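Local coordinates for Card1 endonuclease domain-containing protein (Vibrio cholerae, PDB 1XMX) that is of unknown function but carries a Card1-like endonuclease domain of the PDDEXK clan and probably binds nucleic acid, at residues Lys303-Arg315 with Gln336-Arg348. Numbering follows the deposited sequence.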
# COMPACT_ATOMS: atom_id res chain seq x y z
N LYS A 303 -5.00 -4.26 4.33
CA LYS A 303 -3.88 -3.47 4.87
C LYS A 303 -2.91 -3.01 3.73
O LYS A 303 -2.47 -3.83 2.88
CB LYS A 303 -3.09 -4.32 5.83
CG LYS A 303 -3.90 -4.98 6.87
CD LYS A 303 -3.09 -5.93 7.73
CE LYS A 303 -4.06 -6.71 8.58
NZ LYS A 303 -3.35 -7.60 9.46
N LEU A 304 -2.56 -1.71 3.72
CA LEU A 304 -1.63 -1.16 2.68
C LEU A 304 -0.25 -1.72 2.91
O LEU A 304 0.25 -1.67 4.04
CB LEU A 304 -1.57 0.36 2.74
CG LEU A 304 -0.73 1.04 1.65
CD1 LEU A 304 -1.42 0.95 0.24
CD2 LEU A 304 -0.40 2.46 2.04
N HIS A 305 0.34 -2.33 1.88
CA HIS A 305 1.72 -2.85 1.92
C HIS A 305 2.55 -2.12 0.88
O HIS A 305 2.24 -2.17 -0.33
CB HIS A 305 1.77 -4.32 1.55
CG HIS A 305 1.36 -5.23 2.66
ND1 HIS A 305 0.11 -5.17 3.25
CD2 HIS A 305 2.05 -6.19 3.31
CE1 HIS A 305 0.05 -6.08 4.21
NE2 HIS A 305 1.20 -6.73 4.26
N ILE A 306 3.59 -1.42 1.35
CA ILE A 306 4.51 -0.70 0.47
C ILE A 306 5.91 -1.34 0.41
O ILE A 306 6.55 -1.65 1.44
CB ILE A 306 4.73 0.76 0.94
CG1 ILE A 306 3.42 1.51 1.04
CG2 ILE A 306 5.67 1.56 -0.08
CD1 ILE A 306 3.64 2.78 1.91
N ILE A 307 6.42 -1.45 -0.80
CA ILE A 307 7.75 -2.00 -0.99
C ILE A 307 8.61 -0.94 -1.68
O ILE A 307 8.25 -0.46 -2.78
CB ILE A 307 7.68 -3.28 -1.84
CG1 ILE A 307 6.74 -4.28 -1.20
CG2 ILE A 307 9.13 -3.89 -2.00
CD1 ILE A 307 6.39 -5.47 -2.11
N GLU A 308 9.70 -0.57 -1.01
CA GLU A 308 10.71 0.27 -1.61
C GLU A 308 11.78 -0.68 -2.16
O GLU A 308 12.23 -1.58 -1.43
CB GLU A 308 11.41 1.15 -0.57
CG GLU A 308 12.30 2.22 -1.23
CD GLU A 308 12.74 3.30 -0.26
OE1 GLU A 308 12.16 3.37 0.84
OE2 GLU A 308 13.67 4.08 -0.60
N CYS A 309 12.15 -0.48 -3.42
CA CYS A 309 13.31 -1.16 -4.02
C CYS A 309 14.55 -0.23 -4.12
O CYS A 309 14.43 0.89 -4.59
CB CYS A 309 12.95 -1.75 -5.38
SG CYS A 309 11.51 -2.83 -5.22
N LYS A 310 15.67 -0.66 -3.55
CA LYS A 310 16.95 -0.01 -3.78
C LYS A 310 17.90 -0.92 -4.56
O LYS A 310 18.02 -2.13 -4.29
CB LYS A 310 17.60 0.45 -2.47
CG LYS A 310 16.91 1.67 -1.83
CD LYS A 310 17.62 2.09 -0.55
CE LYS A 310 18.91 2.84 -0.80
NZ LYS A 310 18.74 3.73 -2.02
N THR A 311 18.53 -0.34 -5.58
CA THR A 311 19.65 -0.97 -6.30
C THR A 311 21.04 -0.38 -5.91
O THR A 311 22.06 -0.97 -6.24
CB THR A 311 19.47 -0.83 -7.81
OG1 THR A 311 19.31 0.56 -8.10
CG2 THR A 311 18.24 -1.59 -8.33
N LYS A 312 21.08 0.73 -5.17
CA LYS A 312 22.33 1.28 -4.65
C LYS A 312 22.40 1.11 -3.14
O LYS A 312 21.40 0.81 -2.48
CB LYS A 312 22.46 2.78 -4.98
CG LYS A 312 22.95 3.16 -6.40
CD LYS A 312 23.86 2.01 -7.01
CE LYS A 312 24.87 2.45 -8.11
NZ LYS A 312 26.25 2.58 -7.51
N GLY A 313 23.59 1.33 -2.57
CA GLY A 313 23.80 1.14 -1.13
C GLY A 313 23.33 2.30 -0.26
O GLY A 313 23.17 3.43 -0.73
N MET A 314 23.07 2.01 1.01
CA MET A 314 22.71 3.06 1.98
C MET A 314 23.92 3.79 2.53
O MET A 314 24.85 3.18 3.05
CB MET A 314 21.91 2.48 3.16
CG MET A 314 20.44 2.85 3.18
SD MET A 314 19.42 1.54 3.90
CE MET A 314 19.11 0.68 2.37
N ARG A 315 23.86 5.12 2.43
CA ARG A 315 24.83 6.00 3.08
C ARG A 315 24.81 5.80 4.59
O ARG A 315 25.83 5.45 5.19
CB ARG A 315 24.48 7.46 2.77
CG ARG A 315 24.17 7.74 1.28
CD ARG A 315 23.85 9.22 1.09
NE ARG A 315 23.24 9.75 2.31
CZ ARG A 315 22.96 11.03 2.53
NH1 ARG A 315 23.20 11.96 1.60
NH2 ARG A 315 22.40 11.38 3.68
N GLN A 336 -2.36 -0.19 10.47
CA GLN A 336 -2.23 -1.56 9.99
C GLN A 336 -1.28 -1.63 8.78
O GLN A 336 -1.00 -2.73 8.26
CB GLN A 336 -3.61 -2.10 9.55
CG GLN A 336 -4.49 -2.79 10.62
CD GLN A 336 -4.68 -1.92 11.81
OE1 GLN A 336 -5.41 -0.91 11.75
NE2 GLN A 336 -4.01 -2.28 12.90
N ALA A 337 -0.83 -0.47 8.27
CA ALA A 337 0.02 -0.53 7.07
C ALA A 337 1.39 -1.18 7.33
O ALA A 337 1.94 -1.17 8.45
CB ALA A 337 0.14 0.81 6.37
N ARG A 338 1.92 -1.83 6.31
CA ARG A 338 3.20 -2.54 6.43
C ARG A 338 4.15 -2.13 5.31
O ARG A 338 3.72 -1.81 4.22
CB ARG A 338 2.98 -4.04 6.40
CG ARG A 338 2.65 -4.49 7.80
CD ARG A 338 1.87 -5.79 7.99
NE ARG A 338 1.99 -6.80 6.96
CZ ARG A 338 2.84 -7.84 6.94
NH1 ARG A 338 3.77 -8.05 7.89
NH2 ARG A 338 2.76 -8.64 5.93
N ALA A 339 5.44 -2.14 5.59
CA ALA A 339 6.41 -1.77 4.57
C ALA A 339 7.67 -2.64 4.59
O ALA A 339 8.16 -3.10 5.61
CB ALA A 339 6.77 -0.23 4.66
N MET A 340 8.21 -2.81 3.39
CA MET A 340 9.37 -3.63 3.16
C MET A 340 10.43 -2.84 2.35
O MET A 340 10.09 -2.05 1.46
CB MET A 340 8.89 -4.79 2.32
CG MET A 340 10.04 -5.55 1.72
SD MET A 340 9.59 -7.06 0.90
CE MET A 340 9.30 -8.18 2.33
N LEU A 341 11.70 -3.07 2.63
CA LEU A 341 12.75 -2.57 1.70
C LEU A 341 13.40 -3.75 1.01
O LEU A 341 13.89 -4.66 1.67
CB LEU A 341 13.79 -1.72 2.45
CG LEU A 341 15.07 -1.31 1.75
CD1 LEU A 341 14.76 -0.44 0.53
CD2 LEU A 341 15.98 -0.55 2.76
N VAL A 342 13.35 -3.77 -0.33
CA VAL A 342 14.10 -4.78 -1.08
C VAL A 342 15.40 -4.12 -1.58
O VAL A 342 15.35 -3.09 -2.25
CB VAL A 342 13.26 -5.36 -2.26
CG1 VAL A 342 14.12 -6.33 -3.10
CG2 VAL A 342 11.93 -6.03 -1.69
N SER A 343 16.55 -4.70 -1.22
CA SER A 343 17.84 -4.10 -1.49
C SER A 343 18.70 -5.08 -2.28
O SER A 343 18.86 -6.22 -1.88
CB SER A 343 18.56 -3.73 -0.19
OG SER A 343 19.77 -3.04 -0.48
N PHE A 344 19.21 -4.62 -3.42
CA PHE A 344 20.10 -5.38 -4.26
C PHE A 344 21.49 -5.47 -3.64
O PHE A 344 22.20 -6.49 -3.82
CB PHE A 344 20.14 -4.71 -5.64
CG PHE A 344 21.12 -5.34 -6.62
CD1 PHE A 344 20.87 -6.59 -7.17
CD2 PHE A 344 22.24 -4.66 -7.01
CE1 PHE A 344 21.76 -7.18 -8.08
CE2 PHE A 344 23.13 -5.23 -7.91
CZ PHE A 344 22.89 -6.49 -8.45
N ARG A 345 21.88 -4.45 -2.87
CA ARG A 345 23.17 -4.42 -2.24
C ARG A 345 23.10 -4.83 -0.78
O ARG A 345 22.08 -4.65 -0.15
CB ARG A 345 23.79 -3.01 -2.38
CG ARG A 345 24.00 -2.51 -3.87
CD ARG A 345 25.46 -2.65 -4.35
NE ARG A 345 25.85 -4.04 -4.71
CZ ARG A 345 26.92 -4.71 -4.25
NH1 ARG A 345 27.78 -4.14 -3.41
NH2 ARG A 345 27.14 -5.97 -4.62
N PRO A 346 24.21 -5.35 -0.23
CA PRO A 346 24.27 -5.84 1.16
C PRO A 346 23.77 -4.78 2.13
O PRO A 346 23.89 -3.60 1.87
CB PRO A 346 25.76 -6.10 1.39
CG PRO A 346 26.32 -6.30 0.00
CD PRO A 346 25.48 -5.53 -0.95
N LEU A 347 23.18 -5.19 3.24
CA LEU A 347 22.72 -4.23 4.23
C LEU A 347 23.62 -4.25 5.46
O LEU A 347 23.88 -5.29 6.04
CB LEU A 347 21.27 -4.52 4.60
CG LEU A 347 20.43 -5.08 3.45
CD1 LEU A 347 20.11 -6.60 3.65
CD2 LEU A 347 19.19 -4.24 3.30
N ARG A 348 24.14 -3.09 5.83
CA ARG A 348 24.96 -2.97 7.03
C ARG A 348 24.13 -3.37 8.29
O ARG A 348 22.90 -3.30 8.26
CB ARG A 348 25.53 -1.55 7.04
CG ARG A 348 26.16 -1.05 8.31
CD ARG A 348 26.29 0.46 8.19
NE ARG A 348 26.82 0.87 6.88
CZ ARG A 348 26.14 1.60 5.98
NH1 ARG A 348 24.89 2.00 6.25
NH2 ARG A 348 26.72 1.95 4.83
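Ile306, Glu308 and Lys310 send their N-H groups to the carbonyls of Arg338, Met340 and Val342, while Arg338, Met340, Val342 and Phe344 donate in return to Leu304, Ile306, Glu308 and Lys310. These seven backbone hydrogen bonds join parallel strands 303-310 and 338-343; the first is Arg338 N to Leu304 O, 2.8 Å, and the last Phe344 N to Lys310 O, 2.9 Å. Helix 321-333 lies in the connection, making a beta-alpha-beta crossover.

Side-chain hydrogen bonds close both ends. Arg338 lays its CB over one face of the His305 imidazole, 4.0 Å from the ring centroid, then bends at chi3 (27°) and brings its guanidinium round to the ring edge. There NH2 donates to His305 NE2 (3.0 Å) in the imidazole plane, the two flat groups standing 75° apart. Elsewhere on that edge, also in plane, His305 ND1 donates to Lys303 O at 2.9 Å. Trp378 meets both residues, the histidine edge-to-face and the arginine by cation-pi. At the far end Arg348 NH2 bonds the backbone Met314 O (2.9 Å, 163°), and NH1, only weakly bonded there, forms a salt bridge to Asp351.

Apolar contacts occupy both faces of the sheet. Beside Met340, Ile307 CG2 meets Val342 CG2 at 3.5 Å. On the opposite face Leu341 divides its methyls: CD1 rests against Glu308 CB and the Lys310 aliphatic chain, and CD2 meets the Met314 methyl CE tip to tip, tightly at 3.4 Å.

Glu308 and Lys310 on that face, with Asp295 bonding Cys309 N between them, are consistent with the E-x-K signature of a PDDEXK nuclease core and its probable active site. With ND1 donating and NE2 accepting, His305 is consistent with a neutral tautomer, its ring rotation fixed by two in-plane bonds.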